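Long-range contact in aspartokinase 1, chloroplastic (Arabidopsis thaliana, PDB 2CDQ), which catalyses the ATP-dependent phosphorylation of L-aspartate, the first step of the aspartate-family pathway, and binds lysine and S-adenosylmethionine as allosteric effectors: residues Phe357-Ile370 with Glu400-Ala412. Residues are numbered along the deposited sequence; the frame is centred on the assembly and turned at random.
Sequences FLAKVFSIFEELGI and ELDHVVEELEKIA. With SAM (S-adenosylmethionine), chain F; LYS (lysine), chain G.
V404 meets three residues of the facing segment, and its two methyls part company: CG1 meets the F365 ring at CE2 (3.6 Å), whereas CG2 is shared by I370 CD1 (3.5 Å) and L368 CD2. The split follows from chi1 of -165°, which sets CG1 anti to the backbone N and CG2 anti to the carbonyl carbon. The side chain of F365 crosses those of V404 and L408 at about a right angle, L408 CD1 lying 4.0 Å from F365 CZ. The other branch of L408, CD2, touches I364 CD1 at 3.7 Å and also reaches V361 CG1. I364 is forked likewise, since its CG2 packs on the aliphatic CB of E407.

At the start of helix 357-367, F357 and I411 approach from opposite directions. I411 O and A412 CB sit at the ring edge, close to its plane, with CZ 3.5 Å from that oxygen; I411 CD1 lies 4.0 Å from F357 CZ and also touches V361 CG2 and K360 CG. Past the helix C-terminus, L368 CD2 rests on V404 N (3.7 Å) and obliquely on the H403 ring (CD2, 3.8 Å).

The segment axes of helices 357-367 and 400-408 run nearly antiparallel, at 154° and 10.1 Å apart, as the two helices of an ACT domain (βαββαβ) packed on one antiparallel sheet; V361 and L408 also touch I346 of that sheet. A Schellman motif at G369 ends the first helix beside S-adenosylmethionine, which E400 also lines, while F357 borders the effector lysine. With no hydrogen bond or salt bridge joining the segments, apolar fit holds the interface; because helix 357-367 has an effector site near each end, this packing probably helps fix their relative position.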
# COMPACT_ATOMS: atom_id res chain seq x y z
N PHE A 357 -0.47 4.89 -11.72
CA PHE A 357 -1.80 4.63 -11.17
C PHE A 357 -1.84 4.94 -9.68
O PHE A 357 -2.80 5.56 -9.20
CB PHE A 357 -2.27 3.19 -11.43
CG PHE A 357 -3.76 3.05 -11.45
CD1 PHE A 357 -4.45 3.00 -12.66
CD2 PHE A 357 -4.49 2.98 -10.26
CE1 PHE A 357 -5.84 2.87 -12.69
CE2 PHE A 357 -5.88 2.86 -10.28
CZ PHE A 357 -6.56 2.80 -11.50
N LEU A 358 -0.81 4.53 -8.95
CA LEU A 358 -0.69 4.89 -7.54
C LEU A 358 -0.61 6.40 -7.35
O LEU A 358 -1.23 6.94 -6.42
CB LEU A 358 0.50 4.20 -6.87
CG LEU A 358 0.31 2.89 -6.09
CD1 LEU A 358 -1.15 2.58 -5.77
CD2 LEU A 358 0.94 1.72 -6.83
N ALA A 359 0.15 7.07 -8.22
CA ALA A 359 0.33 8.54 -8.17
C ALA A 359 -1.00 9.29 -8.30
O ALA A 359 -1.25 10.25 -7.57
CB ALA A 359 1.31 9.00 -9.24
N LYS A 360 -1.85 8.82 -9.21
CA LYS A 360 -3.15 9.43 -9.43
C LYS A 360 -4.12 9.16 -8.27
O LYS A 360 -4.79 10.09 -7.80
CB LYS A 360 -3.75 8.93 -10.75
CG LYS A 360 -4.98 9.71 -11.21
CD LYS A 360 -4.61 11.07 -11.79
CE LYS A 360 -5.84 11.93 -12.03
NZ LYS A 360 -6.45 12.38 -10.75
N VAL A 361 -4.17 7.91 -7.82
CA VAL A 361 -5.06 7.50 -6.73
C VAL A 361 -4.88 8.38 -5.50
O VAL A 361 -5.85 8.93 -4.98
CB VAL A 361 -4.87 6.01 -6.35
CG1 VAL A 361 -5.58 5.68 -5.05
CG2 VAL A 361 -5.38 5.11 -7.46
N PHE A 362 -3.64 8.52 -5.05
CA PHE A 362 -3.34 9.29 -3.85
C PHE A 362 -3.29 10.80 -4.10
O PHE A 362 -3.33 11.60 -3.15
CB PHE A 362 -2.09 8.76 -3.19
CG PHE A 362 -2.25 7.36 -2.67
CD1 PHE A 362 -1.67 6.28 -3.34
CD2 PHE A 362 -3.03 7.11 -1.54
CE1 PHE A 362 -1.83 4.99 -2.88
CE2 PHE A 362 -3.20 5.82 -1.07
CZ PHE A 362 -2.60 4.76 -1.74
N SER A 363 -3.22 11.20 -5.36
CA SER A 363 -3.38 12.59 -5.72
C SER A 363 -4.82 13.04 -5.44
O SER A 363 -5.04 14.11 -4.87
CB SER A 363 -3.03 12.84 -7.18
OG SER A 363 -3.14 14.22 -7.46
N ILE A 364 -5.78 12.20 -5.82
CA ILE A 364 -7.20 12.45 -5.56
C ILE A 364 -7.42 12.72 -4.08
O ILE A 364 -8.02 13.74 -3.71
CB ILE A 364 -8.08 11.27 -6.02
CG1 ILE A 364 -8.17 11.24 -7.55
CG2 ILE A 364 -9.48 11.35 -5.41
CD1 ILE A 364 -8.60 9.91 -8.13
N PHE A 365 -6.93 11.82 -3.23
CA PHE A 365 -7.03 11.97 -1.79
C PHE A 365 -6.43 13.30 -1.30
O PHE A 365 -7.05 14.00 -0.51
CB PHE A 365 -6.40 10.77 -1.07
CG PHE A 365 -7.26 9.53 -1.10
CD1 PHE A 365 -7.03 8.53 -2.04
CD2 PHE A 365 -8.30 9.36 -0.18
CE1 PHE A 365 -7.82 7.38 -2.07
CE2 PHE A 365 -9.10 8.22 -0.21
CZ PHE A 365 -8.86 7.22 -1.16
N GLU A 366 -5.24 13.64 -1.81
CA GLU A 366 -4.54 14.89 -1.45
C GLU A 366 -5.33 16.14 -1.84
O GLU A 366 -5.40 17.12 -1.08
CB GLU A 366 -3.14 14.94 -2.08
CG GLU A 366 -2.31 16.15 -1.69
CD GLU A 366 -1.05 16.30 -2.52
OE1 GLU A 366 -1.09 16.02 -3.75
OE2 GLU A 366 -0.01 16.72 -1.95
N GLU A 367 -5.93 16.10 -3.03
CA GLU A 367 -6.78 17.19 -3.52
C GLU A 367 -8.08 17.29 -2.73
O GLU A 367 -8.68 18.36 -2.67
CB GLU A 367 -7.06 17.03 -5.02
CG GLU A 367 -5.88 17.38 -5.92
CD GLU A 367 -5.40 18.82 -5.72
OE1 GLU A 367 -6.07 19.76 -6.20
OE2 GLU A 367 -4.33 19.01 -5.08
N LEU A 368 -8.50 16.19 -2.11
CA LEU A 368 -9.72 16.18 -1.30
C LEU A 368 -9.46 16.27 0.20
O LEU A 368 -10.37 16.09 1.02
CB LEU A 368 -10.59 14.97 -1.65
CG LEU A 368 -11.72 15.23 -2.66
CD1 LEU A 368 -11.18 15.40 -4.09
CD2 LEU A 368 -12.73 14.10 -2.58
N GLY A 369 -8.20 16.55 0.55
CA GLY A 369 -7.78 16.80 1.94
C GLY A 369 -7.91 15.64 2.92
O GLY A 369 -8.05 15.87 4.13
N ILE A 370 -7.86 14.41 2.41
CA ILE A 370 -8.04 13.21 3.23
C ILE A 370 -6.72 12.45 3.45
O ILE A 370 -5.96 12.20 2.51
CB ILE A 370 -9.09 12.24 2.62
CG1 ILE A 370 -10.46 12.92 2.53
CG2 ILE A 370 -9.21 10.97 3.45
CD1 ILE A 370 -11.56 12.02 1.98
N GLU A 400 -18.76 13.95 1.61
CA GLU A 400 -17.31 13.90 1.37
C GLU A 400 -16.85 12.55 0.83
O GLU A 400 -15.98 12.49 -0.03
CB GLU A 400 -16.53 14.25 2.63
CG GLU A 400 -16.73 15.68 3.08
CD GLU A 400 -16.02 16.01 4.38
OE1 GLU A 400 -15.72 17.20 4.58
OE2 GLU A 400 -15.78 15.10 5.20
N LEU A 401 -17.45 11.47 1.33
CA LEU A 401 -17.15 10.13 0.85
C LEU A 401 -17.59 9.97 -0.61
O LEU A 401 -16.81 9.51 -1.45
CB LEU A 401 -17.81 9.07 1.73
CG LEU A 401 -17.44 8.98 3.21
CD1 LEU A 401 -18.12 7.79 3.85
CD2 LEU A 401 -15.94 8.91 3.43
N ASP A 402 -18.83 10.36 -0.90
CA ASP A 402 -19.40 10.26 -2.24
C ASP A 402 -18.55 10.97 -3.29
O ASP A 402 -18.51 10.55 -4.45
CB ASP A 402 -20.83 10.81 -2.25
CG ASP A 402 -21.78 9.98 -1.39
OD1 ASP A 402 -22.98 10.34 -1.32
OD2 ASP A 402 -21.33 8.98 -0.79
N HIS A 403 -17.87 12.03 -2.87
CA HIS A 403 -16.95 12.76 -3.74
C HIS A 403 -15.65 11.98 -3.99
O HIS A 403 -15.14 11.98 -5.12
CB HIS A 403 -16.65 14.14 -3.16
CG HIS A 403 -16.26 15.15 -4.19
ND1 HIS A 403 -16.93 16.35 -4.34
CD2 HIS A 403 -15.28 15.15 -5.13
CE1 HIS A 403 -16.38 17.04 -5.32
NE2 HIS A 403 -15.37 16.33 -5.82
N VAL A 404 -15.12 11.32 -2.96
CA VAL A 404 -13.92 10.49 -3.12
C VAL A 404 -14.20 9.37 -4.12
O VAL A 404 -13.44 9.16 -5.06
CB VAL A 404 -13.44 9.85 -1.80
CG1 VAL A 404 -12.03 9.33 -1.97
CG2 VAL A 404 -13.47 10.83 -0.67
N VAL A 405 -15.30 8.67 -3.88
CA VAL A 405 -15.73 7.55 -4.72
C VAL A 405 -15.92 7.99 -6.18
O VAL A 405 -15.39 7.34 -7.09
CB VAL A 405 -17.02 6.87 -4.15
CG1 VAL A 405 -17.51 5.75 -5.06
CG2 VAL A 405 -16.77 6.33 -2.75
N GLU A 406 -16.63 9.09 -6.40
CA GLU A 406 -16.87 9.61 -7.75
C GLU A 406 -15.58 9.92 -8.48
O GLU A 406 -15.43 9.61 -9.67
CB GLU A 406 -17.72 10.86 -7.71
CG GLU A 406 -19.20 10.61 -7.72
CD GLU A 406 -19.97 11.91 -7.82
OE1 GLU A 406 -20.55 12.33 -6.80
OE2 GLU A 406 -19.96 12.51 -8.92
N GLU A 407 -14.65 10.55 -7.77
CA GLU A 407 -13.36 10.89 -8.35
C GLU A 407 -12.56 9.64 -8.72
O GLU A 407 -12.00 9.56 -9.82
CB GLU A 407 -12.56 11.83 -7.43
CG GLU A 407 -13.03 13.29 -7.48
CD GLU A 407 -13.17 13.82 -8.91
OE1 GLU A 407 -12.22 13.68 -9.71
OE2 GLU A 407 -14.24 14.38 -9.24
N LEU A 408 -12.54 8.67 -7.81
CA LEU A 408 -11.87 7.39 -8.04
C LEU A 408 -12.58 6.57 -9.12
O LEU A 408 -11.94 5.81 -9.86
CB LEU A 408 -11.77 6.59 -6.74
CG LEU A 408 -10.82 7.07 -5.63
CD1 LEU A 408 -11.10 6.32 -4.35
CD2 LEU A 408 -9.36 6.93 -6.02
N GLU A 409 -13.90 6.74 -9.21
CA GLU A 409 -14.73 5.96 -10.14
C GLU A 409 -14.48 6.32 -11.60
O GLU A 409 -14.94 5.63 -12.51
CB GLU A 409 -16.21 6.13 -9.77
CG GLU A 409 -17.00 4.83 -9.76
CD GLU A 409 -18.03 4.78 -8.64
OE1 GLU A 409 -18.12 3.73 -7.97
OE2 GLU A 409 -18.74 5.79 -8.41
N LYS A 410 -13.73 7.40 -11.82
CA LYS A 410 -13.32 7.83 -13.16
C LYS A 410 -12.18 6.97 -13.70
O LYS A 410 -12.03 6.84 -14.91
CB LYS A 410 -12.87 9.30 -13.15
CG LYS A 410 -13.95 10.30 -12.76
CD LYS A 410 -13.42 11.72 -12.86
CE LYS A 410 -14.48 12.75 -12.46
NZ LYS A 410 -14.02 14.14 -12.73
N ILE A 411 -11.37 6.40 -12.80
CA ILE A 411 -10.23 5.58 -13.22
C ILE A 411 -10.31 4.11 -12.82
O ILE A 411 -9.53 3.29 -13.31
CB ILE A 411 -8.87 6.16 -12.73
CG1 ILE A 411 -8.88 6.37 -11.21
CG2 ILE A 411 -8.53 7.45 -13.48
CD1 ILE A 411 -7.49 6.56 -10.61
N ALA A 412 -11.26 3.76 -11.94
CA ALA A 412 -11.39 2.39 -11.44
C ALA A 412 -12.81 1.99 -10.99
O ALA A 412 -13.73 2.81 -11.00
CB ALA A 412 -10.41 2.15 -10.30
N SAM F . -14.07 19.58 1.26
CA SAM F . -13.33 19.76 2.51
C SAM F . -12.02 20.52 2.31
O SAM F . -11.63 21.34 3.14
OXT SAM F . -11.30 20.31 1.33
CB SAM F . -13.09 18.41 3.17
CG SAM F . -12.70 18.47 4.65
SD SAM F . -11.06 17.78 4.94
CE SAM F . -11.38 16.01 4.77
C5' SAM F . -10.69 18.02 6.71
C4' SAM F . -11.79 17.75 7.74
O4' SAM F . -12.21 16.40 7.72
C3' SAM F . -11.30 18.02 9.16
O3' SAM F . -12.29 18.76 9.83
C2' SAM F . -11.15 16.66 9.82
O2' SAM F . -11.61 16.67 11.16
C1' SAM F . -12.02 15.75 8.97
N9 SAM F . -11.44 14.41 8.76
C8 SAM F . -11.97 13.23 9.23
N7 SAM F . -11.20 12.20 8.81
C5 SAM F . -10.19 12.70 8.07
C6 SAM F . -9.12 12.09 7.41
N6 SAM F . -8.96 10.77 7.45
N1 SAM F . -8.22 12.88 6.72
C2 SAM F . -8.38 14.25 6.69
N3 SAM F . -9.44 14.84 7.35
C4 SAM F . -10.33 14.08 8.03
N LYS G . 0.39 2.36 -11.47
CA LYS G . 0.98 1.56 -10.37
C LYS G . 2.42 2.01 -10.28
O LYS G . 2.77 3.13 -10.67
CB LYS G . 0.89 0.07 -10.69
CG LYS G . 0.73 -0.86 -9.47
CD LYS G . -0.70 -0.95 -8.96
CE LYS G . -0.81 -1.85 -7.72
NZ LYS G . -0.51 -3.30 -7.95
OXT LYS G . 3.26 1.26 -9.81